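PDB 4RKQ: transcriptional regulator, LacI family from Arthrobacter sp., which probably controls transcription as a LacI-family regulator, its periplasmic-binding-protein-like domain likely sensing a sugar or related small-molecule effector. Local coordinates for residues 171-182 / 198-209; 130-138 / 147-155. All coordinates share one frame; numbering follows the deposited sequence. Where two conformers were deposited one is given.

Contact 1: 171-182 / 198-209. With EDO (1,2-ethanediol), chain F.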
# COMPACT_ATOMS: atom_id res chain seq x y z
N ALA A 171 -18.30 7.70 8.50
CA ALA A 171 -18.08 6.27 8.38
C ALA A 171 -16.66 5.95 8.88
O ALA A 171 -15.78 6.84 8.95
CB ALA A 171 -18.23 5.84 6.91
N GLU A 172 -16.44 4.68 9.19
CA GLU A 172 -15.11 4.17 9.55
C GLU A 172 -14.21 4.33 8.35
O GLU A 172 -14.67 4.27 7.22
CB GLU A 172 -15.22 2.68 9.93
CG GLU A 172 -14.12 2.14 10.83
CD GLU A 172 -14.03 0.62 10.75
OE1 GLU A 172 -15.05 -0.03 10.47
OE2 GLU A 172 -12.92 0.07 10.96
N GLU A 173 -12.91 4.51 8.59
CA GLU A 173 -11.99 4.92 7.53
C GLU A 173 -11.54 3.68 6.72
O GLU A 173 -10.40 3.28 6.81
CB GLU A 173 -10.78 5.62 8.19
CG GLU A 173 -9.77 6.30 7.25
CD GLU A 173 -8.57 6.90 7.97
OE1 GLU A 173 -8.62 7.15 9.18
OE2 GLU A 173 -7.55 7.16 7.33
N THR A 174 -12.45 3.02 6.01
CA THR A 174 -12.09 1.97 5.05
C THR A 174 -12.89 2.25 3.78
O THR A 174 -13.89 2.97 3.83
CB THR A 174 -12.40 0.57 5.57
OG1 THR A 174 -13.81 0.43 5.72
CG2 THR A 174 -11.70 0.30 6.94
N ALA A 175 -12.43 1.71 2.65
CA ALA A 175 -13.17 1.84 1.39
C ALA A 175 -14.55 1.22 1.50
O ALA A 175 -15.51 1.79 1.03
CB ALA A 175 -12.38 1.22 0.24
N GLU A 176 -14.64 0.09 2.17
CA GLU A 176 -15.92 -0.61 2.23
C GLU A 176 -16.90 0.08 3.17
O GLU A 176 -18.10 0.15 2.85
CB GLU A 176 -15.75 -2.09 2.62
CG GLU A 176 -17.06 -2.85 2.83
CD GLU A 176 -17.99 -2.87 1.60
OE1 GLU A 176 -17.59 -2.50 0.46
OE2 GLU A 176 -19.16 -3.26 1.76
N ALA A 177 -16.43 0.58 4.32
CA ALA A 177 -17.29 1.36 5.20
C ALA A 177 -17.75 2.62 4.48
O ALA A 177 -18.91 3.01 4.60
CB ALA A 177 -16.59 1.72 6.51
N ALA A 178 -16.86 3.25 3.74
CA ALA A 178 -17.21 4.46 2.99
C ALA A 178 -18.26 4.16 1.93
O ALA A 178 -19.17 4.96 1.74
CB ALA A 178 -15.99 5.07 2.32
N ARG A 179 -18.13 3.03 1.24
CA ARG A 179 -19.07 2.66 0.19
C ARG A 179 -20.42 2.41 0.82
O ARG A 179 -21.44 2.85 0.32
CB ARG A 179 -18.64 1.41 -0.58
CG ARG A 179 -19.58 1.00 -1.74
CD ARG A 179 -19.45 -0.49 -2.07
NE ARG A 179 -19.85 -1.29 -0.89
CZ ARG A 179 -21.10 -1.47 -0.48
NH1 ARG A 179 -22.13 -0.96 -1.13
NH2 ARG A 179 -21.32 -2.15 0.61
N GLU A 180 -20.44 1.70 1.93
CA GLU A 180 -21.71 1.40 2.54
C GLU A 180 -22.40 2.68 3.05
O GLU A 180 -23.59 2.85 2.86
CB GLU A 180 -21.53 0.40 3.65
CG GLU A 180 -22.82 0.01 4.32
CD GLU A 180 -22.66 -1.23 5.15
OE1 GLU A 180 -21.79 -1.23 6.05
OE2 GLU A 180 -23.39 -2.20 4.89
N ALA A 181 -21.65 3.59 3.66
CA ALA A 181 -22.25 4.82 4.17
C ALA A 181 -22.68 5.75 3.05
O ALA A 181 -23.70 6.43 3.14
CB ALA A 181 -21.32 5.53 5.12
N ALA A 182 -21.94 5.78 1.96
CA ALA A 182 -22.27 6.61 0.83
C ALA A 182 -23.55 6.08 0.15
O ALA A 182 -24.43 6.86 -0.17
CB ALA A 182 -21.13 6.73 -0.17
N PHE A 198 -12.88 12.46 3.22
CA PHE A 198 -11.80 12.59 4.19
C PHE A 198 -10.44 12.23 3.59
O PHE A 198 -9.46 12.92 3.82
CB PHE A 198 -12.13 11.67 5.40
CG PHE A 198 -11.06 11.64 6.41
CD1 PHE A 198 -10.98 12.62 7.38
CD2 PHE A 198 -10.10 10.63 6.39
CE1 PHE A 198 -9.94 12.60 8.32
CE2 PHE A 198 -9.06 10.61 7.33
CZ PHE A 198 -8.99 11.59 8.30
N ASN A 199 -10.38 11.13 2.85
CA ASN A 199 -9.20 10.81 2.12
C ASN A 199 -9.51 9.97 0.90
O ASN A 199 -10.67 9.56 0.68
CB ASN A 199 -8.17 10.08 3.04
CG ASN A 199 -8.69 8.77 3.61
OD1 ASN A 199 -9.68 8.21 3.16
ND2 ASN A 199 -7.98 8.26 4.62
N ASP A 200 -8.45 9.70 0.14
CA ASP A 200 -8.54 8.88 -1.10
C ASP A 200 -9.07 7.46 -0.93
O ASP A 200 -9.82 6.99 -1.76
CB ASP A 200 -7.20 8.80 -1.83
CG ASP A 200 -6.76 10.12 -2.47
OD1 ASP A 200 -7.55 11.07 -2.48
OD2 ASP A 200 -5.60 10.18 -2.98
N LEU A 201 -8.66 6.77 0.13
CA LEU A 201 -9.16 5.43 0.37
C LEU A 201 -10.69 5.46 0.54
O LEU A 201 -11.42 4.65 -0.07
CB LEU A 201 -8.53 4.87 1.64
CG LEU A 201 -9.01 3.49 2.02
CD1 LEU A 201 -8.69 2.52 0.92
CD2 LEU A 201 -8.42 3.04 3.36
N MET A 202 -11.19 6.40 1.34
CA MET A 202 -12.65 6.56 1.49
C MET A 202 -13.27 6.98 0.15
O MET A 202 -14.31 6.50 -0.23
CB MET A 202 -12.99 7.51 2.66
CG MET A 202 -12.61 6.97 4.06
SD MET A 202 -13.11 8.03 5.43
CE MET A 202 -14.78 7.46 5.63
N ALA A 203 -12.59 7.85 -0.60
CA ALA A 203 -13.10 8.25 -1.90
C ALA A 203 -13.25 7.09 -2.88
O ALA A 203 -14.20 7.07 -3.65
CB ALA A 203 -12.26 9.36 -2.53
N ALA A 204 -12.36 6.12 -2.83
CA ALA A 204 -12.49 4.94 -3.70
C ALA A 204 -13.77 4.23 -3.38
O ALA A 204 -14.44 3.70 -4.27
CB ALA A 204 -11.29 4.02 -3.52
N GLY A 205 -14.15 4.20 -2.12
CA GLY A 205 -15.41 3.60 -1.74
C GLY A 205 -16.63 4.40 -2.25
O GLY A 205 -17.66 3.83 -2.64
N VAL A 206 -16.50 5.71 -2.21
CA VAL A 206 -17.55 6.61 -2.68
C VAL A 206 -17.78 6.41 -4.17
O VAL A 206 -18.94 6.32 -4.61
CB VAL A 206 -17.23 8.09 -2.35
CG1 VAL A 206 -18.25 9.04 -2.99
CG2 VAL A 206 -17.24 8.30 -0.84
N LEU A 207 -16.71 6.28 -4.95
CA LEU A 207 -16.86 6.01 -6.37
C LEU A 207 -17.64 4.77 -6.65
O LEU A 207 -18.48 4.77 -7.56
CB LEU A 207 -15.53 5.94 -7.10
CG LEU A 207 -14.73 7.23 -7.18
CD1 LEU A 207 -13.39 6.91 -7.80
CD2 LEU A 207 -15.44 8.30 -7.99
N LYS A 208 -17.38 3.70 -5.87
CA LYS A 208 -18.10 2.43 -6.00
C LYS A 208 -19.59 2.57 -5.65
O LYS A 208 -20.46 1.96 -6.29
CB LYS A 208 -17.44 1.35 -5.11
CG LYS A 208 -17.43 -0.06 -5.69
CD LYS A 208 -16.04 -0.46 -6.21
CE LYS A 208 -15.69 0.19 -7.55
NZ LYS A 208 -15.61 -0.76 -8.70
N ALA A 209 -19.91 3.33 -4.61
CA ALA A 209 -21.32 3.58 -4.27
C ALA A 209 -22.02 4.37 -5.40
O ALA A 209 -23.18 4.10 -5.75
CB ALA A 209 -21.49 4.31 -2.93
C1 EDO F . -4.59 9.48 6.07
O1 EDO F . -5.03 8.94 4.81
C2 EDO F . -3.70 10.68 5.88
O2 EDO F . -4.54 11.69 5.30
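A175 and G205 mark where helices 175-182 and 200-209 meet: their CA atoms lie 4.2 Å apart, the segment axes approach to 7.0 Å, and the signed crossing angle is -43°. G205 permits this closeness. Its CA lies 3.3 Å from A175 O in a CA-H...O contact, and a CB at G205 would collide with that oxygen. Alanines carry part of the seam, A178 CB resting 3.4 Å from M202 O and A182 CB meeting A209 CB at 3.7 Å. These helices follow strands 166-171 and 194-197 in the Rossmann-like lobe of the periplasmic-binding-protein fold, and V206, whose CB points away from the other helix, packs on the sheet, including I195. R179 flanks G205, its CB 3.3 Å from G205 O. Its CG, anti to the backbone N (chi1 -178°), sits beside G205 O and A209, and the bend at chi3 returns the guanidinium to E176, which it grips side-on through NE and NH2, the latter 2.7 Å from E176 OE2 in a salt bridge. With an alanine in place of R179, the E176 carboxylate would probably lose its charge partner, and K208 CB its methylene neighbour. M202 bends at chi3 to bring CE 3.5 Å from A171 O, with SD close to E173 CA; L201 puts CD1 against A175 CB. The extended E173 chain brings OE2 to the edge of the F198 ring, near its plane. N199, N-cap of helix 200-209, accepts from M202 N through OD1 at 166°, while ND2 donates to O1 of an ethanediol, probably from the crystallisation liquor.

Contact 2: 130-138 / 147-155. With EDO (1,2-ethanediol), chain F.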
# COMPACT_ATOMS: atom_id res chain seq x y z
N HIS A 130 -25.62 20.36 -4.33
CA HIS A 130 -25.98 19.54 -3.17
C HIS A 130 -24.75 18.75 -2.72
O HIS A 130 -24.50 17.64 -3.16
CB HIS A 130 -27.12 18.60 -3.48
CG HIS A 130 -28.39 19.30 -3.84
ND1 HIS A 130 -29.26 19.79 -2.89
CD2 HIS A 130 -28.93 19.60 -5.04
CE1 HIS A 130 -30.29 20.34 -3.49
NE2 HIS A 130 -30.12 20.25 -4.80
N ILE A 131 -23.97 19.37 -1.86
CA ILE A 131 -22.63 18.84 -1.52
C ILE A 131 -22.67 17.95 -0.29
O ILE A 131 -23.46 18.18 0.62
CB ILE A 131 -21.66 20.02 -1.31
CG1 ILE A 131 -21.49 20.72 -2.65
CG2 ILE A 131 -20.30 19.53 -0.80
CD1 ILE A 131 -20.67 21.98 -2.63
N ALA A 132 -21.81 16.92 -0.23
CA ALA A 132 -21.72 16.10 0.99
C ALA A 132 -20.26 15.93 1.34
O ALA A 132 -19.42 15.92 0.45
CB ALA A 132 -22.39 14.77 0.80
N TYR A 133 -19.96 15.90 2.64
CA TYR A 133 -18.59 15.66 3.12
C TYR A 133 -18.67 14.36 3.86
O TYR A 133 -19.52 14.19 4.70
CB TYR A 133 -18.07 16.75 4.07
CG TYR A 133 -16.71 16.39 4.64
CD1 TYR A 133 -15.59 16.33 3.83
CD2 TYR A 133 -16.57 16.07 5.98
CE1 TYR A 133 -14.35 15.96 4.35
CE2 TYR A 133 -15.34 15.72 6.51
CZ TYR A 133 -14.24 15.67 5.71
OH TYR A 133 -13.04 15.30 6.28
N LEU A 134 -17.78 13.44 3.53
CA LEU A 134 -17.75 12.16 4.18
C LEU A 134 -16.55 12.16 5.13
O LEU A 134 -15.42 12.22 4.71
CB LEU A 134 -17.64 11.06 3.13
CG LEU A 134 -17.25 9.69 3.70
CD1 LEU A 134 -18.27 9.19 4.70
CD2 LEU A 134 -17.06 8.75 2.54
N GLU A 135 -16.84 12.02 6.41
CA GLU A 135 -15.87 12.19 7.48
C GLU A 135 -15.43 10.80 7.93
O GLU A 135 -16.22 9.89 7.95
CB GLU A 135 -16.62 12.90 8.63
CG GLU A 135 -15.91 13.04 9.96
CD GLU A 135 -14.79 14.03 9.87
OE1 GLU A 135 -13.85 13.76 9.09
OE2 GLU A 135 -14.83 15.07 10.56
N ALA A 136 -14.20 10.67 8.40
CA ALA A 136 -13.76 9.41 9.02
C ALA A 136 -14.12 9.49 10.52
O ALA A 136 -13.72 10.45 11.21
CB ALA A 136 -12.27 9.26 8.84
N GLY A 137 -14.86 8.52 11.02
CA GLY A 137 -15.19 8.50 12.46
C GLY A 137 -16.43 7.70 12.74
O GLY A 137 -16.83 6.82 11.97
N SER A 138 -17.08 8.05 13.84
CA SER A 138 -18.28 7.36 14.36
C SER A 138 -19.25 8.44 14.84
O SER A 138 -18.81 9.49 15.29
CB SER A 138 -17.89 6.45 15.53
OG SER A 138 -19.04 5.84 16.09
N PRO A 147 -18.91 17.24 12.73
CA PRO A 147 -17.54 16.99 12.23
C PRO A 147 -16.57 16.82 13.38
O PRO A 147 -16.52 17.69 14.25
CB PRO A 147 -17.19 18.25 11.42
CG PRO A 147 -18.43 19.07 11.36
CD PRO A 147 -19.34 18.62 12.46
N CYS A 148 -15.80 15.72 13.37
CA CYS A 148 -14.85 15.41 14.45
C CYS A 148 -13.35 15.59 14.14
O CYS A 148 -12.58 15.74 15.07
CB CYS A 148 -15.08 14.00 14.96
SG CYS A 148 -15.36 12.74 13.70
N THR A 149 -12.93 15.57 12.87
CA THR A 149 -11.52 15.72 12.55
C THR A 149 -11.16 17.16 12.26
O THR A 149 -11.99 17.96 11.93
CB THR A 149 -11.08 14.84 11.37
OG1 THR A 149 -11.74 15.24 10.16
CG2 THR A 149 -11.39 13.40 11.68
N VAL A 150 -9.89 17.49 12.36
CA VAL A 150 -9.47 18.84 12.05
C VAL A 150 -9.80 19.19 10.61
O VAL A 150 -10.27 20.28 10.31
CB VAL A 150 -7.95 18.98 12.28
CG1 VAL A 150 -7.45 20.33 11.79
CG2 VAL A 150 -7.65 18.75 13.77
N ARG A 151 -9.55 18.26 9.70
CA ARG A 151 -9.74 18.56 8.29
C ARG A 151 -11.21 18.69 8.03
O ARG A 151 -11.61 19.58 7.30
CB ARG A 151 -9.06 17.53 7.36
CG ARG A 151 -9.68 16.14 7.32
CD ARG A 151 -8.86 15.23 6.40
NE ARG A 151 -7.60 14.85 7.03
CZ ARG A 151 -6.79 13.89 6.59
NH1 ARG A 151 -7.10 13.19 5.49
NH2 ARG A 151 -5.68 13.62 7.24
N GLY A 152 -12.00 17.82 8.67
CA GLY A 152 -13.46 17.82 8.53
C GLY A 152 -14.08 19.10 9.06
O GLY A 152 -14.98 19.64 8.44
N LYS A 153 -13.61 19.59 10.21
CA LYS A 153 -14.06 20.89 10.74
C LYS A 153 -13.75 22.01 9.77
O LYS A 153 -14.58 22.91 9.57
CB LYS A 153 -13.46 21.18 12.14
CG LYS A 153 -14.02 20.27 13.21
CD LYS A 153 -13.34 20.42 14.58
CE LYS A 153 -14.05 19.54 15.60
NZ LYS A 153 -13.18 19.08 16.71
N ALA A 154 -12.60 21.94 9.11
CA ALA A 154 -12.21 22.97 8.17
C ALA A 154 -13.15 23.01 6.97
O ALA A 154 -13.52 24.07 6.52
CB ALA A 154 -10.77 22.76 7.70
N VAL A 155 -13.54 21.84 6.45
CA VAL A 155 -14.47 21.78 5.32
C VAL A 155 -15.87 22.30 5.71
O VAL A 155 -16.48 23.08 4.97
CB VAL A 155 -14.54 20.34 4.76
CG1 VAL A 155 -15.63 20.21 3.69
CG2 VAL A 155 -13.17 19.91 4.23
C1 EDO F . -4.59 9.48 6.07
O1 EDO F . -5.03 8.94 4.81
C2 EDO F . -3.70 10.68 5.88
O2 EDO F . -4.54 11.69 5.30
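E135 and T149 approach from opposite directions, the glutamate from strand 131-136 and the threonine from the start of helix 150-155. T149 OG1 donates to E135 OE1 at 2.8 Å, meeting it on the syn side, 23° out of the carboxylate plane. T149 N reaches E135 OE2 from above that plane, at 3.0 Å and an almost straight 175°, with a weak bond from C148 N to the same oxygen. With CG anti to the backbone N and a bend at chi2, the buried carboxylate turns up to these two amides; such donors would be expected to favour its ionised form. T149 is also the N-cap: OG1 accepts from G152 N at 3.0 Å, so one hydroxyl joins the carboxylate to the first turn. C148 SG lies against E135 CG at 3.8 Å. G152 leaves room for all this, since a CB there would strike E135 OE2. The Y133 ring lies beside the helix, V155 CB standing over one face toward the rim and V155 CG1 3.9 Å from Y133 CD1. Its OH comes 3.4 Å from G152 CA and donates weakly to E135 OE1, while R151 CG passes close by. R151 sends NH1 and NH2 to ethanediol O2, and NH1 also to F198 O, its guanidinium making a cation-pi contact with the F198 ring. Strand and helix run nearly antiparallel, at 160°, as in the beta-alpha-beta unit completed by strand 166-171; L134 points to M202 and V206 of helix 200-212, placing strand 131-136 between two helical layers.

Followed from the N terminus, contact 2 comes first: after segment 130-138, eight intervening residues, none of them helix or strand, lead to 147-155, which packs back on the strand. Only then does contact 1 open, and the 15 residues between its segments finish helix 175-188 and form strand 194-197 before 198-209 returns, so the two contacts stand in series, neither nested nor crossed. They still touch. A171 O is 2.8 Å from G137 N, a probable hydrogen bond between the end of strand 166-171 and the residue after strand 131-136, and V206 CG2 meets L134 CD2 at 3.4 Å at the interface of strand 131-136 with helix 200-212. Together they tie three parallel strands to helices on both faces.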